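Side-chain contacts in tumor necrosis factor receptor superfamily member 16 (Rattus norvegicus, PDB 1SG1), which probably binds nerve growth factor and related neurotrophins at the cell surface through an elongated ectodomain of disulfide-rich modules: residues Cys4-Tyr9 with Gly13-Ala18; Gly24-Cys29 with Val35-Leu40; Cys81-Tyr86 with Ala130-Pro135; Ser104-Ser109 with Gln114-Glu119. All coordinates share one frame; numbering follows the deposited sequence.

Interaction 1 (Cys4-Tyr9 with Gly13-Ala18)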
loop_
_atom_site.group_PDB
_atom_site.type_symbol
_atom_site.label_atom_id
_atom_site.label_comp_id
_atom_site.label_asym_id
_atom_site.label_seq_id
_atom_site.Cartn_x
_atom_site.Cartn_y
_atom_site.Cartn_z
ATOM N N CYS C 4 1.104 -40.016 -14.283
ATOM C CA CYS C 4 2.063 -39.508 -13.322
ATOM C C CYS C 4 2.213 -38.007 -13.479
ATOM O O CYS C 4 3.101 -37.549 -14.189
ATOM C CB CYS C 4 3.423 -40.171 -13.533
ATOM S SG CYS C 4 4.652 -39.669 -12.299
ATOM N N SER C 5 1.353 -37.245 -12.811
ATOM C CA SER C 5 1.392 -35.788 -12.892
ATOM C C SER C 5 2.723 -35.199 -12.439
ATOM O O SER C 5 2.871 -33.989 -12.378
ATOM C CB SER C 5 0.265 -35.180 -12.054
ATOM O OG SER C 5 0.492 -35.387 -10.673
ATOM N N THR C 6 3.690 -36.057 -12.140
ATOM C CA THR C 6 5.004 -35.625 -11.679
ATOM C C THR C 6 6.151 -35.952 -12.623
ATOM O O THR C 6 7.156 -35.254 -12.640
ATOM C CB THR C 6 5.331 -36.267 -10.334
ATOM O OG1 THR C 6 4.312 -35.923 -9.391
ATOM C CG2 THR C 6 6.688 -35.799 -9.828
ATOM N N GLY C 7 6.005 -37.024 -13.395
ATOM C CA GLY C 7 7.061 -37.415 -14.307
ATOM C C GLY C 7 8.282 -37.913 -13.555
ATOM O O GLY C 7 9.374 -38.002 -14.105
ATOM N N LEU C 8 8.084 -38.232 -12.279
ATOM C CA LEU C 8 9.151 -38.725 -11.408
ATOM C C LEU C 8 8.714 -40.000 -10.716
ATOM O O LEU C 8 7.593 -40.116 -10.230
ATOM C CB LEU C 8 9.540 -37.670 -10.374
ATOM C CG LEU C 8 10.526 -36.633 -10.917
ATOM C CD1 LEU C 8 10.697 -35.489 -9.922
ATOM C CD2 LEU C 8 11.860 -37.321 -11.207
ATOM N N TYR C 9 9.617 -40.968 -10.673
ATOM C CA TYR C 9 9.282 -42.252 -10.087
ATOM C C TYR C 9 10.175 -42.679 -8.960
ATOM O O TYR C 9 11.356 -42.340 -8.904
ATOM C CB TYR C 9 9.285 -43.306 -11.187
ATOM C CG TYR C 9 8.290 -42.983 -12.265
ATOM C CD1 TYR C 9 6.951 -43.361 -12.139
ATOM C CD2 TYR C 9 8.666 -42.241 -13.385
ATOM C CE1 TYR C 9 6.015 -43.006 -13.102
ATOM C CE2 TYR C 9 7.743 -41.882 -14.350
ATOM C CZ TYR C 9 6.420 -42.266 -14.205
ATOM O OH TYR C 9 5.506 -41.920 -15.162
ATOM N N GLY C 13 8.640 -47.765 -9.308
ATOM C CA GLY C 13 7.560 -47.425 -10.211
ATOM C C GLY C 13 6.436 -46.577 -9.650
ATOM O O GLY C 13 5.394 -46.436 -10.293
ATOM N N GLU C 14 6.631 -46.064 -8.430
ATOM C CA GLU C 14 5.587 -45.204 -7.883
ATOM C C GLU C 14 5.841 -43.775 -8.324
ATOM O O GLU C 14 6.973 -43.291 -8.283
ATOM C CB GLU C 14 5.553 -45.246 -6.357
ATOM C CG GLU C 14 4.937 -46.497 -5.773
ATOM C CD GLU C 14 5.885 -47.675 -5.779
ATOM O OE1 GLU C 14 6.308 -48.099 -6.877
ATOM O OE2 GLU C 14 6.210 -48.179 -4.680
ATOM N N CYS C 15 4.777 -43.108 -8.753
ATOM C CA CYS C 15 4.871 -41.725 -9.198
ATOM C C CYS C 15 5.046 -40.838 -7.975
ATOM O O CYS C 15 4.102 -40.612 -7.218
ATOM C CB CYS C 15 3.608 -41.324 -9.967
ATOM S SG CYS C 15 3.564 -39.613 -10.588
ATOM N N CYS C 16 6.267 -40.355 -7.780
ATOM C CA CYS C 16 6.584 -39.494 -6.654
ATOM C C CYS C 16 5.485 -38.466 -6.429
ATOM O O CYS C 16 4.935 -37.915 -7.382
ATOM C CB CYS C 16 7.898 -38.774 -6.927
ATOM S SG CYS C 16 9.299 -39.932 -7.011
ATOM N N LYS C 17 5.151 -38.237 -5.161
ATOM C CA LYS C 17 4.135 -37.254 -4.798
ATOM C C LYS C 17 4.801 -35.893 -4.906
ATOM O O LYS C 17 6.026 -35.793 -4.855
ATOM C CB LYS C 17 3.657 -37.461 -3.361
ATOM C CG LYS C 17 2.786 -38.682 -3.150
ATOM C CD LYS C 17 2.441 -38.849 -1.674
ATOM C CE LYS C 17 1.318 -39.861 -1.472
ATOM N NZ LYS C 17 0.045 -39.401 -2.112
ATOM N N ALA C 18 4.002 -34.843 -5.048
ATOM C CA ALA C 18 4.565 -33.509 -5.163
ATOM C C ALA C 18 4.247 -32.622 -3.966
ATOM O O ALA C 18 3.183 -32.730 -3.363
ATOM C CB ALA C 18 4.086 -32.840 -6.463
#
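Cys4 and Cys15 form a disulfide that ties two irregular segments, 4-9 and 13-18, into a surface loop near the N-terminus, ahead of strand 23-27. Their SG atoms are 2.0 Å apart with a bridge torsion of 86°, close to the relaxed right angle. In both cysteines SG stands opposite the backbone N (chi1 -176° at Cys4), which brings the two sulfurs together between the segments. A type I turn from Cys4 to Gly7 brings Thr6 beside the bridge, its CB 3.8 Å from Cys15 SG. Thr6 OG1 donates to Cys16 O at 2.9 Å, arriving almost head-on to the carbonyl. A valine here would lack the hydroxyl and would probably leave Cys16 O without this donor and the turn less firmly held. Farther along, Cys16 N gives a bent bond to Leu8 O (2.8 Å), and the edge of the Tyr9 ring faces Gly13 O. Such disulfide-closed loops are the hallmark of TNF-receptor cysteine-rich modules. Toward its surroundings, Cys16 is bonded to Cys29, just past strand 23-27; Thr6 and Ala18 rest on Ala51, in the loop between strands 44-45 and 56-57; and Lys17 O accepts from Thr34, at the threshold of strand 35-38.

Interaction 2 (Gly24-Cys29 with Val35-Leu40)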
loop_
_atom_site.group_PDB
_atom_site.type_symbol
_atom_site.label_atom_id
_atom_site.label_comp_id
_atom_site.label_asym_id
_atom_site.label_seq_id
_atom_site.Cartn_x
_atom_site.Cartn_y
_atom_site.Cartn_z
ATOM N N GLY C 24 7.857 -27.146 0.646
ATOM C CA GLY C 24 9.012 -27.501 -0.152
ATOM C C GLY C 24 9.370 -28.972 0.011
ATOM O O GLY C 24 8.719 -29.701 0.762
ATOM N N VAL C 25 10.406 -29.416 -0.698
ATOM C CA VAL C 25 10.851 -30.804 -0.622
ATOM C C VAL C 25 11.981 -30.982 0.403
ATOM O O VAL C 25 13.104 -30.523 0.190
ATOM C CB VAL C 25 11.345 -31.303 -1.999
ATOM C CG1 VAL C 25 11.824 -32.742 -1.899
ATOM C CG2 VAL C 25 10.232 -31.192 -3.011
ATOM N N ALA C 26 11.676 -31.647 1.513
ATOM C CA ALA C 26 12.668 -31.886 2.549
ATOM C C ALA C 26 13.749 -32.808 1.985
ATOM O O ALA C 26 14.940 -32.487 2.013
ATOM C CB ALA C 26 12.010 -32.519 3.762
ATOM N N GLN C 27 13.329 -33.950 1.452
ATOM C CA GLN C 27 14.265 -34.912 0.887
ATOM C C GLN C 27 13.718 -35.523 -0.405
ATOM O O GLN C 27 12.625 -36.091 -0.423
ATOM C CB GLN C 27 14.568 -35.997 1.919
ATOM C CG GLN C 27 15.455 -37.124 1.431
ATOM C CD GLN C 27 15.586 -38.212 2.470
ATOM O OE1 GLN C 27 16.233 -38.027 3.505
ATOM N NE2 GLN C 27 14.955 -39.351 2.209
ATOM N N PRO C 28 14.490 -35.417 -1.498
ATOM C CA PRO C 28 14.153 -35.918 -2.835
ATOM C C PRO C 28 13.775 -37.384 -2.930
ATOM O O PRO C 28 14.472 -38.255 -2.402
ATOM C CB PRO C 28 15.398 -35.583 -3.656
ATOM C CG PRO C 28 16.490 -35.625 -2.645
ATOM C CD PRO C 28 15.881 -34.929 -1.464
ATOM N N CYS C 29 12.668 -37.659 -3.673
ATOM C CA CYS C 29 12.196 -39.017 -3.842
ATOM C C CYS C 29 13.219 -39.851 -4.607
ATOM O O CYS C 29 13.612 -39.525 -5.728
ATOM C CB CYS C 29 10.846 -39.049 -4.558
ATOM S SG CYS C 29 10.884 -38.837 -6.366
ATOM N N VAL C 35 9.458 -36.379 0.711
ATOM C CA VAL C 35 9.182 -35.758 1.995
ATOM C C VAL C 35 9.061 -34.236 1.862
ATOM O O VAL C 35 10.016 -33.535 1.518
ATOM C CB VAL C 35 10.239 -36.168 3.058
ATOM C CG1 VAL C 35 11.611 -36.009 2.502
ATOM C CG2 VAL C 35 10.065 -35.351 4.333
ATOM N N CYS C 36 7.849 -33.749 2.124
ATOM C CA CYS C 36 7.520 -32.327 2.056
ATOM C C CYS C 36 7.327 -31.707 3.435
ATOM O O CYS C 36 6.637 -32.267 4.289
ATOM C CB CYS C 36 6.212 -32.123 1.292
ATOM S SG CYS C 36 6.137 -32.844 -0.376
ATOM N N GLU C 37 7.922 -30.566 3.652
ATOM C CA GLU C 37 7.679 -29.857 4.897
ATOM C C GLU C 37 7.324 -28.412 4.539
ATOM O O GLU C 37 7.826 -27.866 3.563
ATOM C CB GLU C 37 8.902 -29.902 5.819
ATOM C CG GLU C 37 10.008 -28.924 5.466
ATOM C CD GLU C 37 11.118 -28.895 6.507
ATOM O OE1 GLU C 37 11.961 -29.820 6.520
ATOM O OE2 GLU C 37 11.141 -27.945 7.321
ATOM N N PRO C 38 6.413 -27.793 5.310
ATOM C CA PRO C 38 5.995 -26.410 5.070
ATOM C C PRO C 38 7.140 -25.395 5.131
ATOM O O PRO C 38 8.092 -25.570 5.883
ATOM C CB PRO C 38 4.964 -26.178 6.170
ATOM C CG PRO C 38 4.318 -27.507 6.294
ATOM C CD PRO C 38 5.516 -28.439 6.287
ATOM N N CYS C 39 7.036 -24.339 4.330
ATOM C CA CYS C 39 8.034 -23.274 4.321
ATOM C C CYS C 39 7.810 -22.322 5.499
ATOM O O CYS C 39 6.730 -22.281 6.075
ATOM C CB CYS C 39 7.948 -22.474 3.028
ATOM S SG CYS C 39 8.064 -23.471 1.519
ATOM N N LEU C 40 8.835 -21.545 5.835
ATOM C CA LEU C 40 8.761 -20.599 6.955
ATOM C C LEU C 40 8.412 -19.154 6.559
ATOM O O LEU C 40 9.172 -18.505 5.839
ATOM C CB LEU C 40 10.094 -20.581 7.701
ATOM C CG LEU C 40 10.046 -20.341 9.212
ATOM C CD1 LEU C 40 9.661 -21.639 9.915
ATOM C CD2 LEU C 40 11.415 -19.875 9.705
#
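Val35, Gly24 and Ala26 carry most of this antiparallel contact, and Val35 does so mainly through its backbone oxygen and two methyls. Val35 O is turned toward both Ala26 and Gln27, the mark of a classic beta bulge. Ala26 N lies in the carbonyl plane, but the modelled bond is too short for its length to be trusted, and the second bond, from Gln27 N, is weak. With chi1 at 48°, Val35 places CG1 between its own N and carbonyl carbon, on the side of Gln27, where the model is too tight to interpret. Its other methyl, CG2, packs against Ala26 CB at 3.5 Å. The Ala26 methyl is thus set between Val35 and the carboxylate of Glu37, whose OE1 is 3.9 Å from Ala26 CB. On the far side of the bulge, Gly24 pairs with Glu37 in a regular manner: Gly24 N donates to Glu37 O at 3.0 Å, and Glu37 N returns a bond to Gly24 O at 3.1 Å. The same Gly24 O receives a CA-H...O contact from Cys36 CA (3.2 Å), and Cys39 SG lies near Gly24 N. Val25 and Cys36 share the opposite face from Val35 and Glu37. The two strands, 23-27 and 35-38, form a hairpin stitched to its surroundings by disulfides: Cys29 to Cys16 and Cys36 to Cys19, both in the loop before strand 23-27, and Cys39 to Cys55 beside strand 56-57.

Interaction 3 (Cys81-Tyr86 with Ala130-Pro135)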
loop_
_atom_site.group_PDB
_atom_site.type_symbol
_atom_site.label_atom_id
_atom_site.label_comp_id
_atom_site.label_asym_id
_atom_site.label_seq_id
_atom_site.Cartn_x
_atom_site.Cartn_y
_atom_site.Cartn_z
ATOM N N CYS C 81 12.869 0.304 -5.317
ATOM C CA CYS C 81 13.711 1.365 -4.776
ATOM C C CYS C 81 12.919 2.199 -3.776
ATOM O O CYS C 81 11.766 2.539 -4.023
ATOM C CB CYS C 81 14.229 2.272 -5.892
ATOM S SG CYS C 81 15.484 1.482 -6.943
ATOM N N ALA C 82 13.544 2.511 -2.647
ATOM C CA ALA C 82 12.932 3.318 -1.587
ATOM C C ALA C 82 12.235 4.605 -2.082
ATOM O O ALA C 82 12.409 5.035 -3.224
ATOM C CB ALA C 82 13.990 3.667 -0.537
ATOM N N TYR C 83 11.454 5.217 -1.200
ATOM C CA TYR C 83 10.703 6.427 -1.535
ATOM C C TYR C 83 11.459 7.488 -2.330
ATOM O O TYR C 83 11.038 7.865 -3.429
ATOM C CB TYR C 83 10.126 7.067 -0.270
ATOM C CG TYR C 83 9.329 8.341 -0.520
ATOM C CD1 TYR C 83 9.098 9.255 0.515
ATOM C CD2 TYR C 83 8.846 8.658 -1.794
ATOM C CE1 TYR C 83 8.417 10.449 0.285
ATOM C CE2 TYR C 83 8.168 9.850 -2.036
ATOM C CZ TYR C 83 7.957 10.741 -0.995
ATOM O OH TYR C 83 7.297 11.928 -1.233
ATOM N N GLY C 84 12.567 7.980 -1.799
ATOM C CA GLY C 84 13.285 9.018 -2.521
ATOM C C GLY C 84 14.066 8.663 -3.776
ATOM O O GLY C 84 14.750 9.513 -4.328
ATOM N N TYR C 85 13.959 7.429 -4.248
ATOM C CA TYR C 85 14.713 7.015 -5.426
ATOM C C TYR C 85 13.857 6.283 -6.421
ATOM O O TYR C 85 12.708 6.001 -6.152
ATOM C CB TYR C 85 15.875 6.090 -5.028
ATOM C CG TYR C 85 16.662 6.545 -3.824
ATOM C CD1 TYR C 85 16.090 6.531 -2.545
ATOM C CD2 TYR C 85 17.971 7.002 -3.959
ATOM C CE1 TYR C 85 16.812 6.962 -1.431
ATOM C CE2 TYR C 85 18.699 7.434 -2.861
ATOM C CZ TYR C 85 18.118 7.414 -1.598
ATOM O OH TYR C 85 18.844 7.837 -0.505
ATOM N N TYR C 86 14.451 5.976 -7.570
ATOM C CA TYR C 86 13.806 5.230 -8.649
ATOM C C TYR C 86 14.860 4.254 -9.188
ATOM O O TYR C 86 16.035 4.457 -8.986
ATOM C CB TYR C 86 13.346 6.183 -9.764
ATOM C CG TYR C 86 14.466 6.727 -10.620
ATOM C CD1 TYR C 86 14.710 6.213 -11.893
ATOM C CD2 TYR C 86 15.295 7.744 -10.151
ATOM C CE1 TYR C 86 15.751 6.702 -12.683
ATOM C CE2 TYR C 86 16.339 8.237 -10.927
ATOM C CZ TYR C 86 16.564 7.717 -12.195
ATOM O OH TYR C 86 17.583 8.227 -12.973
ATOM N N ALA C 130 11.959 23.500 -4.421
ATOM C CA ALA C 130 12.694 22.471 -5.138
ATOM C C ALA C 130 12.388 21.084 -4.531
ATOM O O ALA C 130 12.799 20.758 -3.416
ATOM C CB ALA C 130 14.204 22.773 -5.095
ATOM N N ASN C 131 11.633 20.288 -5.269
ATOM C CA ASN C 131 11.303 18.962 -4.818
ATOM C C ASN C 131 10.685 18.157 -5.935
ATOM O O ASN C 131 10.644 18.592 -7.073
ATOM C CB ASN C 131 10.374 19.019 -3.595
ATOM C CG ASN C 131 9.162 19.897 -3.808
ATOM O OD1 ASN C 131 8.339 19.650 -4.684
ATOM N ND2 ASN C 131 9.040 20.927 -2.989
ATOM N N HIS C 132 10.205 16.970 -5.629
ATOM C CA HIS C 132 9.608 16.175 -6.679
ATOM C C HIS C 132 8.185 15.755 -6.364
ATOM O O HIS C 132 7.777 14.660 -6.681
ATOM C CB HIS C 132 10.494 14.963 -6.999
ATOM C CG HIS C 132 10.757 14.073 -5.827
ATOM N ND1 HIS C 132 9.897 13.064 -5.450
ATOM C CD2 HIS C 132 11.769 14.062 -4.930
ATOM C CE1 HIS C 132 10.366 12.470 -4.368
ATOM N NE2 HIS C 132 11.499 13.057 -4.031
ATOM N N VAL C 133 7.431 16.654 -5.752
ATOM C CA VAL C 133 6.043 16.379 -5.400
ATOM C C VAL C 133 5.143 17.552 -5.723
ATOM O O VAL C 133 3.942 17.378 -5.916
ATOM C CB VAL C 133 5.880 16.060 -3.894
ATOM C CG1 VAL C 133 6.634 14.803 -3.546
ATOM C CG2 VAL C 133 6.381 17.203 -3.062
ATOM N N ASP C 134 5.730 18.747 -5.785
ATOM C CA ASP C 134 4.968 19.973 -6.046
ATOM C C ASP C 134 4.809 20.383 -7.488
ATOM O O ASP C 134 5.792 20.586 -8.194
ATOM C CB ASP C 134 5.577 21.160 -5.292
ATOM C CG ASP C 134 5.249 21.145 -3.818
ATOM O OD1 ASP C 134 4.122 20.724 -3.474
ATOM O OD2 ASP C 134 6.093 21.571 -3.006
ATOM N N PRO C 135 3.558 20.522 -7.946
ATOM C CA PRO C 135 3.246 20.932 -9.314
ATOM C C PRO C 135 3.244 22.461 -9.351
ATOM O O PRO C 135 3.207 23.104 -8.313
ATOM C CB PRO C 135 1.867 20.331 -9.539
ATOM C CG PRO C 135 1.236 20.482 -8.201
ATOM C CD PRO C 135 2.339 20.136 -7.217
#
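Tyr83 and His132 approach at an oblique angle, without stacking. The histidine presents the CE1 corner of its edge, and the nearest tyrosine atom, CE2, lies 4.1 Å from His132 CE1, close to the imidazole plane. Relative to the tyrosine ring the approach is slanted. Tyr83 reaches this far because its CG stands opposite its backbone N (chi1 180°), throwing the ring out from the type I turn that runs from Ala82 to Tyr85. Its hydroxyl end then passes across Val133 at about a right angle, with Tyr83 OH 3.7 Å from Val133 CG1. No hydrogen bond joins the two segments, so this is a light van der Waals contact between two successive TNF-receptor cysteine-rich regions. The His132-Val133 side is shaped by an Asx motif: Asn131 OD1 accepts from Asp134 N at 3.0 Å and, weakly, from Val133 N. Asn131 ND2 in turn donates to Asp134 OD2 (3.0 Å), meeting the carboxylate on its anti side and out of its plane. The other oxygen, Asp134 OD1, makes a salt bridge to a basic side chain on the chain of another protein, probably the neurotrophin. Tyr83 packs on an apolar side chain of that same chain, and Val133 on a basic one.

Interaction 4 (Ser104-Ser109 with Gln114-Glu119)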
loop_
_atom_site.group_PDB
_atom_site.type_symbol
_atom_site.label_atom_id
_atom_site.label_comp_id
_atom_site.label_asym_id
_atom_site.label_seq_id
_atom_site.Cartn_x
_atom_site.Cartn_y
_atom_site.Cartn_z
ATOM N N SER C 104 10.122 25.486 -11.674
ATOM C CA SER C 104 9.867 24.234 -12.390
ATOM C C SER C 104 8.934 23.342 -11.551
ATOM O O SER C 104 9.058 23.302 -10.324
ATOM C CB SER C 104 11.201 23.527 -12.626
ATOM O OG SER C 104 11.025 22.311 -13.328
ATOM N N GLY C 105 8.024 22.620 -12.203
ATOM C CA GLY C 105 7.082 21.781 -11.469
ATOM C C GLY C 105 6.770 20.342 -11.882
ATOM O O GLY C 105 6.909 19.928 -13.042
ATOM N N LEU C 106 6.303 19.576 -10.904
ATOM C CA LEU C 106 5.955 18.178 -11.123
ATOM C C LEU C 106 4.971 17.902 -12.273
ATOM O O LEU C 106 3.981 18.604 -12.431
ATOM C CB LEU C 106 5.381 17.578 -9.837
ATOM C CG LEU C 106 4.845 16.156 -9.990
ATOM C CD1 LEU C 106 5.875 15.301 -10.678
ATOM C CD2 LEU C 106 4.517 15.586 -8.656
ATOM N N VAL C 107 5.261 16.879 -13.076
ATOM C CA VAL C 107 4.380 16.501 -14.176
ATOM C C VAL C 107 4.028 15.052 -13.942
ATOM O O VAL C 107 2.866 14.665 -13.937
ATOM C CB VAL C 107 5.052 16.549 -15.544
ATOM C CG1 VAL C 107 4.036 16.280 -16.582
ATOM C CG2 VAL C 107 5.678 17.873 -15.797
ATOM N N PHE C 108 5.068 14.257 -13.751
ATOM C CA PHE C 108 4.924 12.841 -13.518
ATOM C C PHE C 108 5.724 12.444 -12.289
ATOM O O PHE C 108 6.927 12.719 -12.188
ATOM C CB PHE C 108 5.376 12.073 -14.760
ATOM C CG PHE C 108 4.423 12.194 -15.925
ATOM C CD1 PHE C 108 4.880 12.576 -17.190
ATOM C CD2 PHE C 108 3.066 11.897 -15.770
ATOM C CE1 PHE C 108 4.002 12.657 -18.282
ATOM C CE2 PHE C 108 2.180 11.979 -16.862
ATOM C CZ PHE C 108 2.656 12.358 -18.116
ATOM N N SER C 109 5.037 11.818 -11.345
ATOM C CA SER C 109 5.664 11.378 -10.113
ATOM C C SER C 109 6.812 10.382 -10.288
ATOM O O SER C 109 6.829 9.565 -11.210
ATOM C CB SER C 109 4.612 10.775 -9.186
ATOM O OG SER C 109 4.254 11.702 -8.181
ATOM N N GLN C 114 10.360 4.766 -12.790
ATOM C CA GLN C 114 10.140 6.105 -13.310
ATOM C C GLN C 114 10.799 7.243 -12.537
ATOM O O GLN C 114 10.480 7.472 -11.371
ATOM C CB GLN C 114 8.632 6.358 -13.355
ATOM C CG GLN C 114 8.240 7.719 -13.887
ATOM C CD GLN C 114 8.541 7.876 -15.359
ATOM O OE1 GLN C 114 8.028 7.126 -16.196
ATOM N NE2 GLN C 114 9.375 8.857 -15.687
ATOM N N ASN C 115 11.715 7.959 -13.179
ATOM C CA ASN C 115 12.323 9.103 -12.520
ATOM C C ASN C 115 11.366 10.270 -12.762
ATOM O O ASN C 115 10.607 10.283 -13.735
ATOM C CB ASN C 115 13.708 9.420 -13.103
ATOM C CG ASN C 115 14.332 10.680 -12.504
ATOM O OD1 ASN C 115 14.154 10.996 -11.333
ATOM N ND2 ASN C 115 15.085 11.389 -13.311
ATOM N N THR C 116 11.399 11.224 -11.834
ATOM C CA THR C 116 10.603 12.443 -11.873
ATOM C C THR C 116 10.609 13.127 -13.231
ATOM O O THR C 116 11.677 13.397 -13.782
ATOM C CB THR C 116 11.166 13.481 -10.902
ATOM O OG1 THR C 116 11.336 12.893 -9.615
ATOM C CG2 THR C 116 10.245 14.681 -10.802
ATOM N N VAL C 117 9.418 13.409 -13.757
ATOM C CA VAL C 117 9.277 14.156 -15.012
ATOM C C VAL C 117 8.884 15.589 -14.636
ATOM O O VAL C 117 7.758 15.825 -14.175
ATOM C CB VAL C 117 8.155 13.627 -15.894
ATOM C CG1 VAL C 117 7.986 14.550 -17.099
ATOM C CG2 VAL C 117 8.457 12.218 -16.340
ATOM N N CYS C 118 9.796 16.543 -14.821
ATOM C CA CYS C 118 9.504 17.941 -14.481
ATOM C C CYS C 118 8.991 18.827 -15.608
ATOM O O CYS C 118 8.945 18.439 -16.761
ATOM C CB CYS C 118 10.723 18.606 -13.867
ATOM S SG CYS C 118 11.191 17.871 -12.282
ATOM N N GLU C 119 8.642 20.050 -15.244
ATOM C CA GLU C 119 8.089 21.018 -16.179
ATOM C C GLU C 119 8.468 22.445 -15.797
ATOM O O GLU C 119 8.446 22.814 -14.627
ATOM C CB GLU C 119 6.578 20.863 -16.159
ATOM C CG GLU C 119 5.767 21.850 -16.932
ATOM C CD GLU C 119 4.287 21.570 -16.764
ATOM O OE1 GLU C 119 3.772 21.678 -15.626
ATOM O OE2 GLU C 119 3.639 21.220 -17.767
HETATM O O HOH W 1 3.526 21.264 -12.657
#
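A classic beta bulge interrupts the hairpin of strands 104-108 and 117-120, with Val107 and Phe108 both turned to Val117. Val117 O is gripped by two donors: Val107 N at 2.9 Å, nearly in line with the carbonyl, and Phe108 N at 3.1 Å, in its plane and on a lone pair. Val117 N completes the pairing with a nearly straight bond to Phe108 O (3.0 Å). Phe108 and Val117 lie side by side and point the same way, their CB atoms 3.4 Å apart, and Val117 CB meets the edge of the phenyl ring. Val107 CG1 covers one face of that ring, near its rim. The hairpin belongs to a TNF-receptor cysteine-rich region, and Cys118 fastens it by a disulfide to Cys100. At its other end Ser104 OG, opposite its backbone N (chi1 -179°), donates to Glu119 O at 2.9 Å from well above the carbonyl plane; Gly105 N also donates to this oxygen. With an alanine here the hydroxyl is gone, and Glu119 O would probably keep only the Gly105 N bond of the two. A water donates to Leu106 O (2.7 Å) and to Glu119 OE1, bridging backbone and side chain beside the bulge. Glu119 OE1 also makes a salt bridge to a basic side chain of the chain of another protein. Leu106 packs on an aromatic side chain of a different partner chain, and Thr116 OG1 is hydrogen-bonded to Ser98 O.

In the fold
The four contacts fall into two clusters along an elongated chain. Interactions 1 and 2 follow one another near the N-terminus, their centres 15 Å apart, and are welded by the Cys16-Cys29 disulfide. Interactions 3 and 4 lie much farther on, with centres 9 Å apart; the hairpin of interaction 4 falls within the sequence between the two segments of interaction 3. They touch where Asp134 O probably accepts from Leu106 N and where His132 packs on Thr116. Between clusters, centres are 44 to 55 Å apart, and contacts 2 and 4 use separate two-stranded sheets. The chain thus reads as a string of local modules, and both members of the second cluster reach chains of another protein.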